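Local coordinates for ribonucleoside-diphosphate reductase (Pseudomonas aeruginosa, PDB 5IM3), which probably catalyses the reduction of ribonucleoside diphosphates to deoxyribonucleotides for DNA synthesis, with thioredoxin as reductant, and binds dATP as an allosteric nucleotide, at residues A[622-627]-A[696-701]; A[703-708]-A[754-759]. All blocks are in the same frame, centred on the assembly; numbering follows the deposited sequence.

Interaction 1 (A[622-627]-A[696-701]); sequences KLEKTV and AIQASC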
loop_
_atom_site.group_PDB
_atom_site.type_symbol
_atom_site.label_atom_id
_atom_site.label_comp_id
_atom_site.label_asym_id
_atom_site.label_seq_id
_atom_site.Cartn_x
_atom_site.Cartn_y
_atom_site.Cartn_z
ATOM N N LYS A 622 -39.134 45.413 -2.769
ATOM C CA LYS A 622 -39.383 44.666 -3.997
ATOM C C LYS A 622 -39.532 43.178 -3.718
ATOM O O LYS A 622 -40.219 42.469 -4.464
ATOM C CB LYS A 622 -38.250 44.910 -4.995
ATOM C CG LYS A 622 -38.469 44.273 -6.360
ATOM C CD LYS A 622 -37.285 44.501 -7.287
ATOM C CE LYS A 622 -37.528 43.882 -8.656
ATOM N NZ LYS A 622 -36.346 44.011 -9.551
ATOM N N LEU A 623 -38.903 42.691 -2.647
ATOM C CA LEU A 623 -38.960 41.271 -2.327
ATOM C C LEU A 623 -40.371 40.848 -1.942
ATOM O O LEU A 623 -40.833 39.770 -2.336
ATOM C CB LEU A 623 -37.976 40.963 -1.200
ATOM C CG LEU A 623 -37.781 39.496 -0.817
ATOM C CD1 LEU A 623 -37.194 38.695 -1.973
ATOM C CD2 LEU A 623 -36.885 39.419 0.408
ATOM N N GLU A 624 -41.075 41.682 -1.171
ATOM C CA GLU A 624 -42.435 41.342 -0.768
ATOM C C GLU A 624 -43.345 41.188 -1.981
ATOM O O GLU A 624 -44.129 40.235 -2.059
ATOM C CB GLU A 624 -42.980 42.407 0.183
ATOM C CG GLU A 624 -44.449 42.220 0.542
ATOM C CD GLU A 624 -44.913 43.160 1.635
ATOM O OE1 GLU A 624 -44.133 44.052 2.031
ATOM O OE2 GLU A 624 -46.062 43.004 2.101
ATOM N N LYS A 625 -43.251 42.114 -2.940
ATOM C CA LYS A 625 -44.107 42.051 -4.120
ATOM C C LYS A 625 -43.872 40.770 -4.911
ATOM O O LYS A 625 -44.825 40.136 -5.378
ATOM C CB LYS A 625 -43.867 43.275 -5.000
ATOM C CG LYS A 625 -44.328 44.572 -4.362
ATOM C CD LYS A 625 -43.276 45.651 -4.500
ATOM C CE LYS A 625 -43.709 46.937 -3.830
ATOM N NZ LYS A 625 -42.647 47.975 -3.922
ATOM N N THR A 626 -42.611 40.370 -5.075
ATOM C CA THR A 626 -42.318 39.165 -5.842
ATOM C C THR A 626 -42.767 37.911 -5.097
ATOM O O THR A 626 -43.290 36.975 -5.710
ATOM C CB THR A 626 -40.825 39.098 -6.154
ATOM O OG1 THR A 626 -40.087 39.132 -4.929
ATOM C CG2 THR A 626 -40.410 40.276 -7.036
ATOM N N VAL A 627 -42.578 37.877 -3.776
ATOM C CA VAL A 627 -42.992 36.712 -3.000
ATOM C C VAL A 627 -44.510 36.573 -3.019
ATOM O O VAL A 627 -45.042 35.466 -3.165
ATOM C CB VAL A 627 -42.451 36.803 -1.560
ATOM C CG1 VAL A 627 -43.057 35.707 -0.684
ATOM C CG2 VAL A 627 -40.941 36.688 -1.562
ATOM N N ALA A 696 -43.572 35.328 2.588
ATOM C CA ALA A 696 -44.224 34.116 2.106
ATOM C C ALA A 696 -45.376 33.722 3.021
ATOM O O ALA A 696 -46.487 33.437 2.559
ATOM C CB ALA A 696 -43.203 32.983 1.993
ATOM N N ILE A 697 -45.135 33.719 4.333
ATOM C CA ILE A 697 -46.203 33.403 5.274
ATOM C C ILE A 697 -47.315 34.439 5.173
ATOM O O ILE A 697 -48.503 34.097 5.168
ATOM C CB ILE A 697 -45.635 33.299 6.704
ATOM C CG1 ILE A 697 -44.708 32.079 6.806
ATOM C CG2 ILE A 697 -46.769 33.208 7.732
ATOM C CD1 ILE A 697 -44.001 31.935 8.138
ATOM N N GLN A 698 -46.949 35.721 5.080
ATOM C CA GLN A 698 -47.957 36.767 4.949
ATOM C C GLN A 698 -48.768 36.596 3.670
ATOM O O GLN A 698 -49.985 36.825 3.661
ATOM C CB GLN A 698 -47.290 38.142 4.979
ATOM C CG GLN A 698 -48.270 39.298 4.950
ATOM C CD GLN A 698 -47.585 40.647 4.967
ATOM O OE1 GLN A 698 -46.596 40.861 4.267
ATOM N NE2 GLN A 698 -48.103 41.564 5.774
ATOM N N ALA A 699 -48.111 36.195 2.577
ATOM C CA ALA A 699 -48.822 35.976 1.321
ATOM C C ALA A 699 -49.824 34.836 1.446
ATOM O O ALA A 699 -50.930 34.906 0.897
ATOM C CB ALA A 699 -47.828 35.686 0.196
ATOM N N SER A 700 -49.455 33.770 2.158
ATOM C CA SER A 700 -50.378 32.657 2.335
ATOM C C SER A 700 -51.621 33.088 3.104
ATOM O O SER A 700 -52.715 32.573 2.849
ATOM C CB SER A 700 -49.672 31.501 3.049
ATOM O OG SER A 700 -50.286 30.260 2.748
ATOM N N CYS A 701 -51.476 34.031 4.040
ATOM C CA CYS A 701 -52.640 34.565 4.741
ATOM C C CYS A 701 -53.556 35.326 3.789
ATOM O O CYS A 701 -54.783 35.294 3.940
ATOM C CB CYS A 701 -52.197 35.479 5.886
ATOM S SG CYS A 701 -51.237 34.683 7.192
#
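E624 and Q698 face each other where helix 620-640 passes helix 679-707, and V627, one turn further along the first helix, makes the apolar half of the same contact. Before them comes L623, whose side chain turns to A691 and I692, an earlier part of the second helix, while its carbonyl works within its own helix: L623 O accepts both V627 N and the hydroxyl of T626, the latter with T626 OG1 to L623 O at 2.8 Å. The hydroxyl of T626 also bonds to H612. E624 reaches across with an extended chain, CG anti to the backbone N (chi1 174°), which brings the carboxylate up to the amide of Q698, itself at the end of an extended chain, the two side chains meeting at a slant. The carboxylate and amide planes are only 23° apart, and the two groups lie close. K628 adds a long, weak ion pair to the same carboxylate, and Y695 packs on the E624 side chain. This is helix-on-helix packing within the barrel domain of the reductase large chain: the axes of the two short segments come within 9.6 Å and cross at -46°, running broadly in the same direction. V627 brings the backbones nearest, its CA lying 5.9 Å from the CA of A696. Its CG1 branch, standing anti to the backbone N of V627, is pressed against the main chain of the second helix. V627 CG1 lies 3.4 Å from A696 CA, tight for a carbon pair. The methyl CB of A696 lies 3.8 Å from V627 CG1. Further along, A699 CB lies 4.4 Å from V627 O and also packs on K628 and V631.

Interaction 2 (A[703-708]-A[754-759]); sequences LADERG and RERVQK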
loop_
_atom_site.group_PDB
_atom_site.type_symbol
_atom_site.label_atom_id
_atom_site.label_comp_id
_atom_site.label_asym_id
_atom_site.label_seq_id
_atom_site.Cartn_x
_atom_site.Cartn_y
_atom_site.Cartn_z
ATOM N N LEU A 703 -54.022 34.747 0.538
ATOM C CA LEU A 703 -54.773 33.772 -0.249
ATOM C C LEU A 703 -55.871 33.120 0.584
ATOM O O LEU A 703 -56.955 32.824 0.066
ATOM C CB LEU A 703 -53.827 32.716 -0.817
ATOM C CG LEU A 703 -52.735 33.241 -1.751
ATOM C CD1 LEU A 703 -51.817 32.107 -2.178
ATOM C CD2 LEU A 703 -53.332 33.936 -2.974
ATOM N N ALA A 704 -55.614 32.895 1.874
ATOM C CA ALA A 704 -56.645 32.332 2.741
ATOM C C ALA A 704 -57.843 33.265 2.848
ATOM O O ALA A 704 -58.991 32.810 2.911
ATOM C CB ALA A 704 -56.069 32.046 4.126
ATOM N N ASP A 705 -57.595 34.577 2.875
ATOM C CA ASP A 705 -58.696 35.533 2.925
ATOM C C ASP A 705 -59.512 35.509 1.640
ATOM O O ASP A 705 -60.725 35.744 1.674
ATOM C CB ASP A 705 -58.157 36.942 3.179
ATOM C CG ASP A 705 -57.443 37.066 4.512
ATOM O OD1 ASP A 705 -57.820 36.351 5.463
ATOM O OD2 ASP A 705 -56.508 37.887 4.611
ATOM N N GLU A 706 -58.871 35.220 0.508
ATOM C CA GLU A 706 -59.525 35.262 -0.795
ATOM C C GLU A 706 -60.076 33.907 -1.220
ATOM O O GLU A 706 -61.130 33.841 -1.858
ATOM C CB GLU A 706 -58.536 35.770 -1.850
ATOM C CG GLU A 706 -59.101 35.863 -3.260
ATOM C CD GLU A 706 -58.047 36.230 -4.286
ATOM O OE1 GLU A 706 -57.005 36.804 -3.896
ATOM O OE2 GLU A 706 -58.253 35.934 -5.482
ATOM N N ARG A 707 -59.381 32.821 -0.884
ATOM C CA ARG A 707 -59.761 31.489 -1.328
ATOM C C ARG A 707 -60.176 30.567 -0.193
ATOM O O ARG A 707 -60.729 29.495 -0.464
ATOM C CB ARG A 707 -58.599 30.846 -2.102
ATOM C CG ARG A 707 -58.204 31.625 -3.350
ATOM C CD ARG A 707 -56.893 31.150 -3.957
ATOM N NE ARG A 707 -56.678 31.755 -5.266
ATOM C CZ ARG A 707 -55.584 31.606 -6.005
ATOM N NH1 ARG A 707 -54.572 30.864 -5.573
ATOM N NH2 ARG A 707 -55.501 32.208 -7.185
ATOM N N GLY A 708 -59.937 30.950 1.051
ATOM C CA GLY A 708 -60.178 30.067 2.180
ATOM C C GLY A 708 -58.955 29.247 2.532
ATOM O O GLY A 708 -58.137 28.891 1.684
ATOM N N ARG A 754 -47.843 36.290 13.823
ATOM C CA ARG A 754 -48.219 35.091 14.562
ATOM C C ARG A 754 -49.690 35.106 14.957
ATOM O O ARG A 754 -50.256 34.043 15.235
ATOM C CB ARG A 754 -47.340 34.948 15.810
ATOM C CG ARG A 754 -47.614 33.691 16.634
ATOM C CD ARG A 754 -46.679 33.581 17.831
ATOM N NE ARG A 754 -45.308 33.266 17.432
ATOM C CZ ARG A 754 -44.338 34.163 17.274
ATOM N NH1 ARG A 754 -44.565 35.453 17.482
ATOM N NH2 ARG A 754 -43.126 33.766 16.906
ATOM N N GLU A 755 -50.322 36.282 14.982
ATOM C CA GLU A 755 -51.741 36.361 15.303
ATOM C C GLU A 755 -52.597 36.093 14.071
ATOM O O GLU A 755 -53.548 35.305 14.126
ATOM C CB GLU A 755 -52.068 37.733 15.894
ATOM C CG GLU A 755 -53.467 37.846 16.479
ATOM C CD GLU A 755 -53.808 39.260 16.904
ATOM O OE1 GLU A 755 -53.292 40.211 16.278
ATOM O OE2 GLU A 755 -54.589 39.422 17.865
ATOM N N ARG A 756 -52.271 36.737 12.944
ATOM C CA ARG A 756 -53.081 36.571 11.741
ATOM C C ARG A 756 -53.011 35.149 11.203
ATOM O O ARG A 756 -53.973 34.675 10.587
ATOM C CB ARG A 756 -52.645 37.557 10.657
ATOM C CG ARG A 756 -53.374 37.353 9.324
ATOM C CD ARG A 756 -53.606 38.661 8.580
ATOM N NE ARG A 756 -52.494 39.022 7.702
ATOM C CZ ARG A 756 -52.542 39.034 6.371
ATOM N NH1 ARG A 756 -53.649 38.707 5.715
ATOM N NH2 ARG A 756 -51.465 39.389 5.685
ATOM N N VAL A 757 -51.890 34.462 11.414
ATOM C CA VAL A 757 -51.758 33.103 10.899
ATOM C C VAL A 757 -52.766 32.182 11.572
ATOM O O VAL A 757 -53.334 31.287 10.934
ATOM C CB VAL A 757 -50.316 32.596 11.082
ATOM C CG1 VAL A 757 -49.940 32.572 12.550
ATOM C CG2 VAL A 757 -50.157 31.217 10.479
ATOM N N GLN A 758 -53.013 32.386 12.869
ATOM C CA GLN A 758 -53.940 31.518 13.585
ATOM C C GLN A 758 -55.354 31.618 13.035
ATOM O O GLN A 758 -56.174 30.732 13.296
ATOM C CB GLN A 758 -53.928 31.854 15.077
ATOM C CG GLN A 758 -52.571 31.651 15.731
ATOM C CD GLN A 758 -52.557 32.043 17.191
ATOM O OE1 GLN A 758 -53.483 31.735 17.938
ATOM N NE2 GLN A 758 -51.504 32.736 17.606
ATOM N N LYS A 759 -55.656 32.671 12.274
ATOM C CA LYS A 759 -56.962 32.821 11.650
ATOM C C LYS A 759 -57.082 32.059 10.336
ATOM O O LYS A 759 -58.201 31.876 9.848
ATOM C CB LYS A 759 -57.256 34.305 11.422
ATOM C CG LYS A 759 -57.498 35.077 12.715
ATOM C CD LYS A 759 -57.013 36.519 12.629
ATOM C CE LYS A 759 -57.776 37.327 11.594
ATOM N NZ LYS A 759 -57.243 38.714 11.489
#
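D705 and R756 meet at a single pair of charged atoms, D705 OD2 and R756 NH1, 3.2 Å apart in a salt bridge. The approach is one-pronged, since across the two segments this is the sole close pair. The carboxylate oxygen comes to the edge of the guanidinium and lies in its plane, yet the two flat groups are not coplanar: the carboxylate is turned 29° from the guanidinium. The two side chains reach the meeting point differently. D705 is short and aimed at the partner segment from its CA, whereas R756 starts out to one side and comes across through a long chain that bends at chi2 and again at chi3 (89°). The pair links the last turns of helix 679-707 with the stretch around R756 on helix 751-757 at the surface of the barrel domain. Beyond D705 the first helix gives way to G708, whose positive phi marks the exit from helical geometry, while R707 forms salt bridges with D635 and E334. The strongest polar partner of R756 is D702, which takes NH2 just before segment 703-708. One guanidinium therefore serves two acidic residues of the same helix. A single charged pair at this distance, with D705 exposed, is probably chiefly electrostatic, and solvent would be expected to weaken it.

In the fold
Along the chain, helix 620-640 comes first, and interaction 1 closes a 68-residue loop, mostly helical, when helix 679-707 returns against it. Interaction 2 opens a little further down that same helix and closes a loop of 45 residues at helix 751-757 and the residues that follow. The two loops follow in series, neither nesting nor crossing. Helix 679-707 is thus the shared element, tied to helix 620-640 and to helix 751-757. The contact centres lie 13 Å apart, one buried and one at the surface, and they touch directly: Q698 CG packs 3.3 Å from R756 NH2. Both lie within the barrel domain, away from the nucleotide sites.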